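Local coordinates for protein alpha-amylase (Eubacterium rectale DSM 17629, PDB 6AZ5) that probably binds starch-type alpha-glucans, as a family 41 carbohydrate-binding module of the surface-anchored alpha-amylase of a gut bacterium, at residues Thr6-Asn11 and Trp51-Ile56; Lys22-Met27 and Ser35-Gly40; Trp28-Asp33 and Lys65-Lys70; Leu69-Asp74 and Tyr102-Asp107. One frame throughout, in Å; residues are numbered along the deposited sequence.

Contact 1. Residues Thr6-Asn11 and Trp51-Ile56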
# COMPACT_ATOMS: atom_id res chain seq x y z
N THR A 6 -6.93 3.95 3.72
CA THR A 6 -6.25 4.26 2.48
C THR A 6 -4.78 3.91 2.63
O THR A 6 -4.19 4.10 3.69
CB THR A 6 -6.41 5.74 2.11
OG1 THR A 6 -7.80 6.07 2.01
CG2 THR A 6 -5.73 6.05 0.79
N ILE A 7 -4.18 3.37 1.58
CA ILE A 7 -2.74 3.15 1.60
C ILE A 7 -2.08 3.72 0.35
O ILE A 7 -2.46 3.40 -0.78
CB ILE A 7 -2.40 1.65 1.79
CG1 ILE A 7 -0.91 1.41 1.60
CG2 ILE A 7 -3.20 0.77 0.85
CD1 ILE A 7 -0.43 0.12 2.24
N TYR A 8 -1.11 4.60 0.58
CA TYR A 8 -0.30 5.20 -0.47
C TYR A 8 1.00 4.42 -0.64
O TYR A 8 1.58 3.97 0.35
CB TYR A 8 0.03 6.65 -0.16
CG TYR A 8 -1.15 7.58 0.02
CD1 TYR A 8 -2.32 7.41 -0.70
CD2 TYR A 8 -1.08 8.64 0.91
CE1 TYR A 8 -3.39 8.27 -0.54
CE2 TYR A 8 -2.15 9.50 1.09
CZ TYR A 8 -3.30 9.31 0.37
OH TYR A 8 -4.36 10.16 0.54
N TYR A 9 1.46 4.30 -1.88
CA TYR A 9 2.72 3.61 -2.16
C TYR A 9 3.62 4.41 -3.10
O TYR A 9 3.17 4.91 -4.14
CB TYR A 9 2.47 2.22 -2.74
CG TYR A 9 3.70 1.52 -3.27
CD1 TYR A 9 4.66 1.01 -2.41
CD2 TYR A 9 3.89 1.35 -4.64
CE1 TYR A 9 5.79 0.37 -2.89
CE2 TYR A 9 5.02 0.70 -5.13
CZ TYR A 9 5.96 0.21 -4.25
OH TYR A 9 7.08 -0.44 -4.73
N TYR A 10 4.88 4.54 -2.74
CA TYR A 10 5.82 5.25 -3.59
C TYR A 10 7.01 4.38 -3.96
O TYR A 10 7.59 3.69 -3.11
CB TYR A 10 6.31 6.54 -2.92
CG TYR A 10 7.36 7.27 -3.73
CD1 TYR A 10 7.00 8.11 -4.76
CD2 TYR A 10 8.71 7.10 -3.46
CE1 TYR A 10 7.96 8.78 -5.51
CE2 TYR A 10 9.68 7.76 -4.20
CZ TYR A 10 9.30 8.59 -5.22
OH TYR A 10 10.25 9.25 -5.96
N ASN A 11 7.36 4.42 -5.24
CA ASN A 11 8.54 3.76 -5.77
C ASN A 11 9.08 4.62 -6.90
O ASN A 11 8.42 4.80 -7.92
CB ASN A 11 8.22 2.35 -6.25
CG ASN A 11 9.47 1.56 -6.63
OD1 ASN A 11 10.44 2.11 -7.14
ND2 ASN A 11 9.44 0.26 -6.38
N TRP A 51 2.00 9.45 -5.42
CA TRP A 51 1.83 8.12 -4.83
C TRP A 51 0.78 7.31 -5.58
O TRP A 51 -0.17 7.87 -6.11
CB TRP A 51 1.42 8.22 -3.36
CG TRP A 51 2.35 8.97 -2.46
CD1 TRP A 51 2.54 10.32 -2.42
CD2 TRP A 51 3.16 8.41 -1.42
NE1 TRP A 51 3.45 10.64 -1.44
CE2 TRP A 51 3.85 9.48 -0.81
CE3 TRP A 51 3.39 7.12 -0.96
CZ2 TRP A 51 4.73 9.29 0.24
CZ3 TRP A 51 4.27 6.93 0.09
CH2 TRP A 51 4.94 8.01 0.67
N PHE A 52 0.95 5.99 -5.61
CA PHE A 52 -0.16 5.09 -5.93
C PHE A 52 -1.12 5.11 -4.74
O PHE A 52 -0.69 5.17 -3.60
CB PHE A 52 0.31 3.65 -6.18
CG PHE A 52 1.16 3.49 -7.42
CD1 PHE A 52 2.54 3.62 -7.35
CD2 PHE A 52 0.58 3.19 -8.64
CE1 PHE A 52 3.32 3.46 -8.48
CE2 PHE A 52 1.35 3.03 -9.77
CZ PHE A 52 2.72 3.17 -9.69
N LYS A 53 -2.43 5.03 -4.99
CA LYS A 53 -3.35 4.93 -3.87
C LYS A 53 -4.40 3.86 -4.10
O LYS A 53 -4.72 3.52 -5.24
CB LYS A 53 -4.02 6.28 -3.59
CG LYS A 53 -5.35 6.49 -4.29
CD LYS A 53 -5.93 7.86 -4.00
CE LYS A 53 -7.16 8.12 -4.87
NZ LYS A 53 -7.54 9.56 -4.86
N GLN A 54 -4.92 3.33 -3.00
CA GLN A 54 -6.10 2.48 -3.03
C GLN A 54 -6.72 2.44 -1.64
O GLN A 54 -6.06 2.78 -0.65
CB GLN A 54 -5.74 1.07 -3.49
CG GLN A 54 -4.82 0.31 -2.55
CD GLN A 54 -4.61 -1.12 -2.99
OE1 GLN A 54 -5.56 -1.88 -3.17
NE2 GLN A 54 -3.35 -1.50 -3.19
N THR A 55 -7.98 2.06 -1.56
CA THR A 55 -8.63 1.88 -0.27
C THR A 55 -8.84 0.40 -0.02
O THR A 55 -9.03 -0.38 -0.95
CB THR A 55 -9.97 2.61 -0.19
OG1 THR A 55 -10.83 2.14 -1.23
CG2 THR A 55 -9.77 4.11 -0.35
N ILE A 56 -8.80 0.00 1.24
CA ILE A 56 -8.89 -1.40 1.57
C ILE A 56 -9.81 -1.56 2.78
O ILE A 56 -9.71 -0.83 3.75
CB ILE A 56 -7.50 -2.00 1.84
CG1 ILE A 56 -6.75 -2.16 0.51
CG2 ILE A 56 -7.61 -3.33 2.54
CD1 ILE A 56 -5.31 -2.58 0.64

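Contact 2. Residues Lys22-Met27 and Ser35-Gly40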
# COMPACT_ATOMS: atom_id res chain seq x y z
N LYS A 22 -0.85 -2.51 -12.94
CA LYS A 22 0.14 -3.58 -12.83
C LYS A 22 0.77 -3.62 -11.43
O LYS A 22 1.26 -4.66 -11.01
CB LYS A 22 1.21 -3.41 -13.91
CG LYS A 22 0.63 -3.15 -15.29
CD LYS A 22 1.66 -3.23 -16.40
CE LYS A 22 1.02 -2.93 -17.75
NZ LYS A 22 1.91 -3.25 -18.89
N VAL A 23 0.76 -2.50 -10.73
CA VAL A 23 1.31 -2.44 -9.38
C VAL A 23 0.25 -2.86 -8.37
O VAL A 23 -0.86 -2.32 -8.37
CB VAL A 23 1.81 -1.03 -9.02
CG1 VAL A 23 2.54 -1.05 -7.68
CG2 VAL A 23 2.71 -0.49 -10.11
N ASP A 24 0.57 -3.83 -7.51
CA ASP A 24 -0.36 -4.19 -6.44
C ASP A 24 0.35 -4.43 -5.11
O ASP A 24 1.55 -4.18 -4.96
CB ASP A 24 -1.21 -5.42 -6.82
CG ASP A 24 -0.39 -6.70 -7.02
OD1 ASP A 24 0.67 -6.88 -6.37
OD2 ASP A 24 -0.82 -7.55 -7.83
N LEU A 25 -0.43 -4.88 -4.14
CA LEU A 25 0.07 -5.32 -2.85
C LEU A 25 -0.34 -6.76 -2.65
O LEU A 25 -1.49 -7.11 -2.86
CB LEU A 25 -0.48 -4.47 -1.71
CG LEU A 25 -0.29 -2.96 -1.70
CD1 LEU A 25 -1.01 -2.35 -0.50
CD2 LEU A 25 1.21 -2.61 -1.68
N TRP A 26 0.61 -7.60 -2.25
CA TRP A 26 0.28 -8.94 -1.81
C TRP A 26 0.13 -8.90 -0.29
O TRP A 26 1.07 -8.60 0.42
CB TRP A 26 1.36 -9.94 -2.21
CG TRP A 26 0.94 -11.35 -2.04
CD1 TRP A 26 1.20 -12.16 -0.98
CD2 TRP A 26 0.16 -12.12 -2.96
NE1 TRP A 26 0.64 -13.40 -1.19
CE2 TRP A 26 -0.00 -13.40 -2.40
CE3 TRP A 26 -0.41 -11.86 -4.21
CZ2 TRP A 26 -0.72 -14.41 -3.04
CZ3 TRP A 26 -1.11 -12.86 -4.85
CH2 TRP A 26 -1.26 -14.12 -4.26
N MET A 27 -1.07 -9.19 0.20
CA MET A 27 -1.34 -9.01 1.62
C MET A 27 -1.85 -10.28 2.28
O MET A 27 -2.46 -11.12 1.62
CB MET A 27 -2.34 -7.87 1.82
CG MET A 27 -2.01 -6.62 1.03
SD MET A 27 -3.20 -5.29 1.29
CE MET A 27 -2.68 -4.67 2.89
N SER A 35 -4.00 -10.48 -3.85
CA SER A 35 -3.65 -9.24 -4.53
C SER A 35 -4.63 -8.09 -4.29
O SER A 35 -5.84 -8.28 -4.29
CB SER A 35 -3.53 -9.49 -6.02
OG SER A 35 -3.30 -8.28 -6.70
N TYR A 36 -4.07 -6.89 -4.10
CA TYR A 36 -4.83 -5.66 -3.92
C TYR A 36 -4.22 -4.58 -4.80
O TYR A 36 -3.12 -4.09 -4.53
CB TYR A 36 -4.84 -5.23 -2.44
CG TYR A 36 -5.58 -6.21 -1.56
CD1 TYR A 36 -4.96 -7.36 -1.10
CD2 TYR A 36 -6.90 -6.00 -1.22
CE1 TYR A 36 -5.63 -8.27 -0.32
CE2 TYR A 36 -7.58 -6.90 -0.44
CZ TYR A 36 -6.94 -8.04 0.01
OH TYR A 36 -7.62 -8.94 0.79
N VAL A 37 -4.94 -4.20 -5.85
CA VAL A 37 -4.39 -3.42 -6.95
C VAL A 37 -4.62 -1.91 -6.80
O VAL A 37 -5.74 -1.48 -6.52
CB VAL A 37 -4.98 -3.88 -8.32
CG1 VAL A 37 -4.51 -2.98 -9.45
CG2 VAL A 37 -4.63 -5.33 -8.60
N PHE A 38 -3.57 -1.12 -6.98
CA PHE A 38 -3.72 0.33 -6.94
C PHE A 38 -4.54 0.80 -8.13
O PHE A 38 -4.32 0.34 -9.26
CB PHE A 38 -2.35 1.01 -6.91
CG PHE A 38 -1.57 0.74 -5.66
CD1 PHE A 38 -1.81 1.48 -4.51
CD2 PHE A 38 -0.60 -0.24 -5.63
CE1 PHE A 38 -1.11 1.24 -3.35
CE2 PHE A 38 0.11 -0.49 -4.47
CZ PHE A 38 -0.15 0.25 -3.33
N ASP A 39 -5.48 1.70 -7.88
CA ASP A 39 -6.35 2.19 -8.94
C ASP A 39 -6.50 3.71 -8.93
O ASP A 39 -7.36 4.25 -9.62
CB ASP A 39 -7.72 1.52 -8.84
CG ASP A 39 -8.34 1.63 -7.45
OD1 ASP A 39 -7.80 2.34 -6.58
OD2 ASP A 39 -9.40 0.99 -7.23
N GLY A 40 -5.66 4.39 -8.16
CA GLY A 40 -5.69 5.84 -8.10
C GLY A 40 -4.33 6.43 -7.77
O GLY A 40 -3.36 5.71 -7.57
O HOH W 1 -1.76 -0.44 -10.01

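Contact 3. Residues Trp28-Asp33 and Lys65-Lys70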
# COMPACT_ATOMS: atom_id res chain seq x y z
N TRP A 28 -1.57 -10.41 3.57
CA TRP A 28 -2.04 -11.55 4.35
C TRP A 28 -2.31 -11.17 5.81
O TRP A 28 -1.89 -10.11 6.27
CB TRP A 28 -1.04 -12.70 4.27
CG TRP A 28 0.31 -12.41 4.85
CD1 TRP A 28 0.75 -12.74 6.10
CD2 TRP A 28 1.42 -11.76 4.21
NE1 TRP A 28 2.04 -12.33 6.28
CE2 TRP A 28 2.48 -11.73 5.13
CE3 TRP A 28 1.61 -11.20 2.94
CZ2 TRP A 28 3.71 -11.15 4.83
CZ3 TRP A 28 2.83 -10.63 2.64
CH2 TRP A 28 3.87 -10.60 3.59
N ASN A 29 -3.02 -12.05 6.53
CA ASN A 29 -3.52 -11.80 7.89
C ASN A 29 -4.58 -10.70 7.97
O ASN A 29 -4.77 -9.94 7.03
CB ASN A 29 -2.38 -11.48 8.86
CG ASN A 29 -1.36 -12.59 8.94
OD1 ASN A 29 -0.16 -12.33 8.89
ND2 ASN A 29 -1.83 -13.83 9.04
N ALA A 30 -5.26 -10.66 9.11
CA ALA A 30 -6.33 -9.70 9.38
C ALA A 30 -7.45 -9.80 8.36
O ALA A 30 -8.09 -8.80 8.02
CB ALA A 30 -5.77 -8.27 9.44
N GLY A 31 -7.70 -11.01 7.88
CA GLY A 31 -8.77 -11.26 6.93
C GLY A 31 -8.35 -11.03 5.49
O GLY A 31 -9.04 -11.43 4.55
N LEU A 32 -7.20 -10.38 5.31
CA LEU A 32 -6.72 -10.07 3.97
C LEU A 32 -6.08 -11.28 3.31
O LEU A 32 -5.48 -12.13 3.98
CB LEU A 32 -5.72 -8.92 4.02
CG LEU A 32 -6.28 -7.62 4.60
CD1 LEU A 32 -5.17 -6.61 4.79
CD2 LEU A 32 -7.36 -7.06 3.69
N ASP A 33 -6.22 -11.37 1.99
CA ASP A 33 -5.59 -12.43 1.23
C ASP A 33 -5.39 -12.08 -0.24
O ASP A 33 -6.30 -11.61 -0.91
CB ASP A 33 -6.41 -13.72 1.32
CG ASP A 33 -5.63 -14.93 0.85
OD1 ASP A 33 -4.47 -15.09 1.29
OD2 ASP A 33 -6.17 -15.71 0.03
N LYS A 65 -5.20 -5.59 14.51
CA LYS A 65 -4.42 -6.72 14.02
C LYS A 65 -3.27 -6.25 13.12
O LYS A 65 -3.34 -5.19 12.50
CB LYS A 65 -5.30 -7.70 13.25
CG LYS A 65 -6.41 -8.33 14.07
CD LYS A 65 -6.23 -9.84 14.16
CE LYS A 65 -7.56 -10.55 14.34
NZ LYS A 65 -8.28 -10.08 15.55
N THR A 66 -2.22 -7.06 13.05
CA THR A 66 -1.09 -6.74 12.19
C THR A 66 -1.27 -7.35 10.80
O THR A 66 -1.61 -8.52 10.66
CB THR A 66 0.22 -7.23 12.82
OG1 THR A 66 0.42 -6.56 14.07
CG2 THR A 66 1.40 -6.93 11.90
N VAL A 67 -1.04 -6.53 9.78
CA VAL A 67 -1.14 -6.96 8.40
C VAL A 67 0.24 -7.21 7.82
O VAL A 67 1.14 -6.39 7.97
CB VAL A 67 -1.86 -5.92 7.53
CG1 VAL A 67 -1.71 -6.25 6.05
CG2 VAL A 67 -3.32 -5.82 7.94
N GLY A 68 0.41 -8.34 7.15
CA GLY A 68 1.62 -8.61 6.40
C GLY A 68 1.40 -8.22 4.95
O GLY A 68 0.34 -8.48 4.40
N LEU A 69 2.39 -7.58 4.33
CA LEU A 69 2.25 -7.19 2.94
C LEU A 69 3.59 -6.91 2.26
O LEU A 69 4.60 -6.71 2.91
CB LEU A 69 1.37 -5.94 2.82
CG LEU A 69 2.08 -4.59 2.95
CD1 LEU A 69 1.16 -3.47 2.52
CD2 LEU A 69 2.58 -4.35 4.38
N LYS A 70 3.56 -6.91 0.93
CA LYS A 70 4.68 -6.41 0.14
C LYS A 70 4.19 -5.95 -1.23
O LYS A 70 3.27 -6.54 -1.79
CB LYS A 70 5.77 -7.48 0.01
CG LYS A 70 5.31 -8.73 -0.71
CD LYS A 70 6.37 -9.82 -0.66
CE LYS A 70 6.50 -10.41 0.73
NZ LYS A 70 7.30 -11.67 0.72

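Contact 4. Residues Leu69-Asp74 and Tyr102-Asp107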
# COMPACT_ATOMS: atom_id res chain seq x y z
N LEU A 69 2.39 -7.58 4.33
CA LEU A 69 2.25 -7.19 2.94
C LEU A 69 3.59 -6.91 2.26
O LEU A 69 4.60 -6.71 2.91
CB LEU A 69 1.37 -5.94 2.82
CG LEU A 69 2.08 -4.59 2.95
CD1 LEU A 69 1.16 -3.47 2.52
CD2 LEU A 69 2.58 -4.35 4.38
N LYS A 70 3.56 -6.91 0.93
CA LYS A 70 4.68 -6.41 0.14
C LYS A 70 4.19 -5.95 -1.23
O LYS A 70 3.27 -6.54 -1.79
CB LYS A 70 5.77 -7.48 0.01
CG LYS A 70 5.31 -8.73 -0.71
CD LYS A 70 6.37 -9.82 -0.66
CE LYS A 70 6.50 -10.41 0.73
NZ LYS A 70 7.30 -11.67 0.72
N ALA A 71 4.79 -4.90 -1.75
CA ALA A 71 4.44 -4.41 -3.07
C ALA A 71 4.93 -5.37 -4.16
O ALA A 71 5.93 -6.06 -3.98
CB ALA A 71 5.02 -3.02 -3.29
N ARG A 72 4.21 -5.43 -5.28
CA ARG A 72 4.65 -6.17 -6.47
C ARG A 72 4.59 -5.24 -7.68
O ARG A 72 3.61 -4.51 -7.84
CB ARG A 72 3.80 -7.42 -6.70
CG ARG A 72 3.84 -8.40 -5.55
CD ARG A 72 3.20 -9.72 -5.93
NE ARG A 72 1.88 -9.52 -6.50
CZ ARG A 72 1.13 -10.48 -7.02
NH1 ARG A 72 1.57 -11.73 -7.04
NH2 ARG A 72 -0.07 -10.19 -7.53
N TYR A 73 5.63 -5.27 -8.51
CA TYR A 73 5.84 -4.20 -9.49
C TYR A 73 5.13 -4.40 -10.83
O TYR A 73 4.82 -3.42 -11.52
CB TYR A 73 7.34 -4.04 -9.76
CG TYR A 73 8.17 -3.75 -8.53
CD1 TYR A 73 7.63 -3.08 -7.44
CD2 TYR A 73 9.50 -4.15 -8.45
CE1 TYR A 73 8.38 -2.82 -6.31
CE2 TYR A 73 10.26 -3.89 -7.32
CZ TYR A 73 9.70 -3.23 -6.26
OH TYR A 73 10.45 -2.97 -5.14
N ASP A 74 4.88 -5.64 -11.20
CA ASP A 74 4.25 -5.93 -12.49
C ASP A 74 3.49 -7.24 -12.39
O ASP A 74 4.03 -8.31 -12.66
CB ASP A 74 5.31 -6.00 -13.60
CG ASP A 74 4.70 -5.97 -15.00
OD1 ASP A 74 3.47 -6.17 -15.14
OD2 ASP A 74 5.46 -5.74 -15.97
N TYR A 102 3.40 3.89 2.47
CA TYR A 102 4.29 2.79 2.18
C TYR A 102 5.32 3.25 1.16
O TYR A 102 5.03 3.36 -0.03
CB TYR A 102 3.47 1.58 1.69
CG TYR A 102 4.26 0.35 1.30
CD1 TYR A 102 5.58 0.19 1.68
CD2 TYR A 102 3.64 -0.69 0.62
CE1 TYR A 102 6.29 -0.95 1.33
CE2 TYR A 102 4.33 -1.84 0.27
CZ TYR A 102 5.66 -1.97 0.64
OH TYR A 102 6.36 -3.10 0.30
N VAL A 103 6.52 3.53 1.66
CA VAL A 103 7.66 3.77 0.80
C VAL A 103 8.33 2.43 0.53
O VAL A 103 8.65 1.70 1.47
CB VAL A 103 8.67 4.75 1.42
CG1 VAL A 103 10.02 4.66 0.72
CG2 VAL A 103 8.13 6.18 1.36
N ASP A 104 8.49 2.09 -0.74
CA ASP A 104 9.18 0.88 -1.14
C ASP A 104 10.53 0.83 -0.43
O ASP A 104 11.32 1.77 -0.54
CB ASP A 104 9.36 0.83 -2.66
CG ASP A 104 9.86 -0.51 -3.14
OD1 ASP A 104 9.02 -1.41 -3.34
OD2 ASP A 104 11.08 -0.67 -3.31
N GLY A 105 10.77 -0.24 0.32
CA GLY A 105 12.00 -0.37 1.09
C GLY A 105 11.82 -0.33 2.60
O GLY A 105 12.79 -0.49 3.34
N SER A 106 10.59 -0.14 3.06
CA SER A 106 10.32 -0.08 4.50
C SER A 106 8.86 -0.41 4.85
O SER A 106 7.98 -0.38 4.00
CB SER A 106 10.69 1.30 5.04
OG SER A 106 10.21 2.33 4.19
N ASP A 107 8.63 -0.72 6.13
CA ASP A 107 7.28 -0.91 6.64
C ASP A 107 6.42 0.32 6.35
O ASP A 107 6.92 1.45 6.38
CB ASP A 107 7.32 -1.19 8.15
CG ASP A 107 7.57 -2.66 8.48
OD1 ASP A 107 7.18 -3.53 7.69
OD2 ASP A 107 8.14 -2.93 9.56

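Contact 1. Residues Thr6-Asn11 and Trp51-Ile56
The carbonyl oxygen of Phe52 is gripped twice by strand 6-10: Tyr9 N donates a hydrogen bond of 2.9 Å to Phe52 O, and the CA-H of Tyr8 leans on the same atom, with Tyr8 CA 3.2 Å from Phe52 O. Phe52 N returns a bond to Tyr9 O, closing an antiparallel hydrogen-bonded pair, and further along Ile7 N meets Gln54 O at 3.0 Å, almost in line with the carbonyl. On one face Tyr8, Tyr10 and Trp51 form an aromatic cluster. Trp51 has its CG anti to the carbonyl carbon (chi1 -58°), and its indole receives Tyr10 CB over the face of the six-membered ring, 3.8 Å from the centroid. The Tyr10 ring turns an edge toward that face, the planes at 59°, while Tyr8 CB touches Trp51 CE3 at 3.5 Å. Beside them Lys53 CB lies at the rim of the Tyr8 ring. An alanine in place of Trp51 would probably leave the Tyr10 methylene without its aromatic platform and the carboxylate of Asp44 without the indole N-H it binds. On the other face Tyr9, Phe52 and Ile7 pack beside Gln54, whose amide binds Tyr36 O; Tyr9 CD2 is 3.8 Å from Phe52 CD1. The chemistry implies a division of labour: backbone hydrogen bonds fix the pairing of the strands, while side-chain packing fastens both faces.

Contact 2. Residues Lys22-Met27 and Ser35-Gly40
Leu25 and Phe38 cross at about a right angle, the phenyl tip pushed against the branch of the leucine, with Phe38 CZ 3.6 Å from Leu25 CD2. The side of the same ring serves Val23, whose CG1 reaches Phe38 CD2, and Val23 O lies at the ring edge. An alanine in place of Phe38 would probably open a gap beside Val23 and Leu25, leaving the leucine branch freer to turn. Met27 and Tyr36 are also set crosswise: the sulfur approaches the phenol obliquely, Met27 SD 4.1 Å from the centroid of the Tyr36 ring, a Met-aromatic contact. Between these contacts Leu25 and Tyr36 form an antiparallel hydrogen-bonded pair joining strands 24-29 and 35-44, Leu25 N to Tyr36 O being 2.8 Å, flanked by the non-hydrogen-bonded pairs Asp24-Val37 and Trp26-Ser35. Further along, Phe38 N donates to Val23 O, and one water donates to both Val23 O and Phe38 O. The opposite face carries a polar pair, Asp24 and Ser35: Ser35 OG donates to Asp24 OD2 at 2.8 Å from above the carboxylate plane. Arg72 and Asn75 grip that same oxygen, so three donors converge on it, which is likely to keep the aspartate ionised.

Contact 3. Residues Trp28-Asp33 and Lys65-Lys70
The indole of Trp28 lies flat over the backbone of the partner strand, one face resting on Gly68 and Leu69. Gly68 CA sits 3.7 Å from the centroid of the six-membered ring, a CH-pi contact, and Leu69 N lies 3.4 Å above the ring plane, nearer the rim. Lys70 CE comes in obliquely, 3.9 Å from Trp28 CH2. CG between the backbone N and the carbonyl carbon (chi1 63°) starts the indole over the partner strand. Only a residue without a side chain can be overlain so closely, since a CB on Gly68 would collide with Trp28 CE2. The two residues also form an antiparallel hydrogen-bonded pair, with Trp28 N to Gly68 O at 2.8 Å and Gly68 N to Trp28 O at 3.0 Å, so the glycine held by both bonds is also the residue packed against the ring.

Beyond this pair the chain turns back through a type I' turn from Asn29 to Leu32, closed by Leu32 N donating to Asn29 O. The turn hangs two apolar groups over Val67: Ala30 CB touches Val67 CG2 at 3.8 Å, and Leu32, crossing the valine at about a right angle, places CD1 3.7 Å from Val67 CG1. The contact thus lies where strand 24-29 runs into its tight hairpin with the short, weakly bonded strand 32-33. Strand 66-72 pairs with strand 24-29 on one side and strand 88-91 on the other, while Leu32 reaches Ile56 and Val58 of strand 49-58.

Contact 4. Residues Leu69-Asp74 and Tyr102-Asp107
Tyr73 and Asp104 reach toward each other tip to tip, and Tyr73 OH donates to Asp104 OD1 at 2.8 Å. The hydroxyl arrives on the syn side of that oxygen, 24° out of the carboxylate plane, and ring and carboxylate are turned 52° apart. The second polar link joins backbone to side chain: Ala71 N donates to Tyr102 OH at 3.1 Å, in the plane of the phenol and at its edge. Around it the fit is apolar, with Ala71 CB 3.8 Å from Tyr102 CE2, and Leu69 sliding past Tyr102 in the opposite direction, its CD1 4.2 Å from Tyr102 CD2. Tyr102 CG is anti to the backbone N (chi1 178°), which starts the ring off toward strand 66-72.

Outward from this shell, Tyr102 OH and Asp104 OD1 each have a further partner. Tyr102 OH is hydrogen-bonded to Asp84 OD2, and Asp104 OD1 to the hydroxyl of Tyr9. The carboxylates of Asp84 and Asp104 come close, a pairing of like charges that would probably raise the proton affinity of one of them, although the phenols around them may offset part of the repulsion. Asp104 itself is set by a type II turn from Val103 to Ser106, in which Ser106 N donates to Val103 O and Gly105 takes a positive phi. The nearest CA atoms, of Ala71 and Asp104, are 7.4 Å apart, so no sheet pairing occurs here; side chains bridge the layers instead, as in the beta-sandwich fold characteristic of carbohydrate-binding modules such as CBM41.

Overall arrangement
Contacts 1 to 3 are strand pairings of one branched or curled sheet; contact 4 joins two of its strands, 66-72 and 99-103, through side chains. Contacts 1 and 2, with centres about 8 Å apart, meet where strands 49-58 and 35-44 are neighbours: Lys53 N lies 2.8 Å from Gly40 O, and Tyr9 CB packs on Phe38 CZ. Contact 3 shares strand 24-29 with contact 2, their centres about 14 Å apart, and strand 66-72 with contact 4. Tyr8 O, 2.8 Å from Tyr102 N, links contact 1 to contact 4, and Trp26 N, 2.9 Å from Lys70 O, links the neighbouring strands 24-29 and 66-72. Contacts 1 and 3 touch through Ile56 and Leu32 and through Ile7 and Leu69.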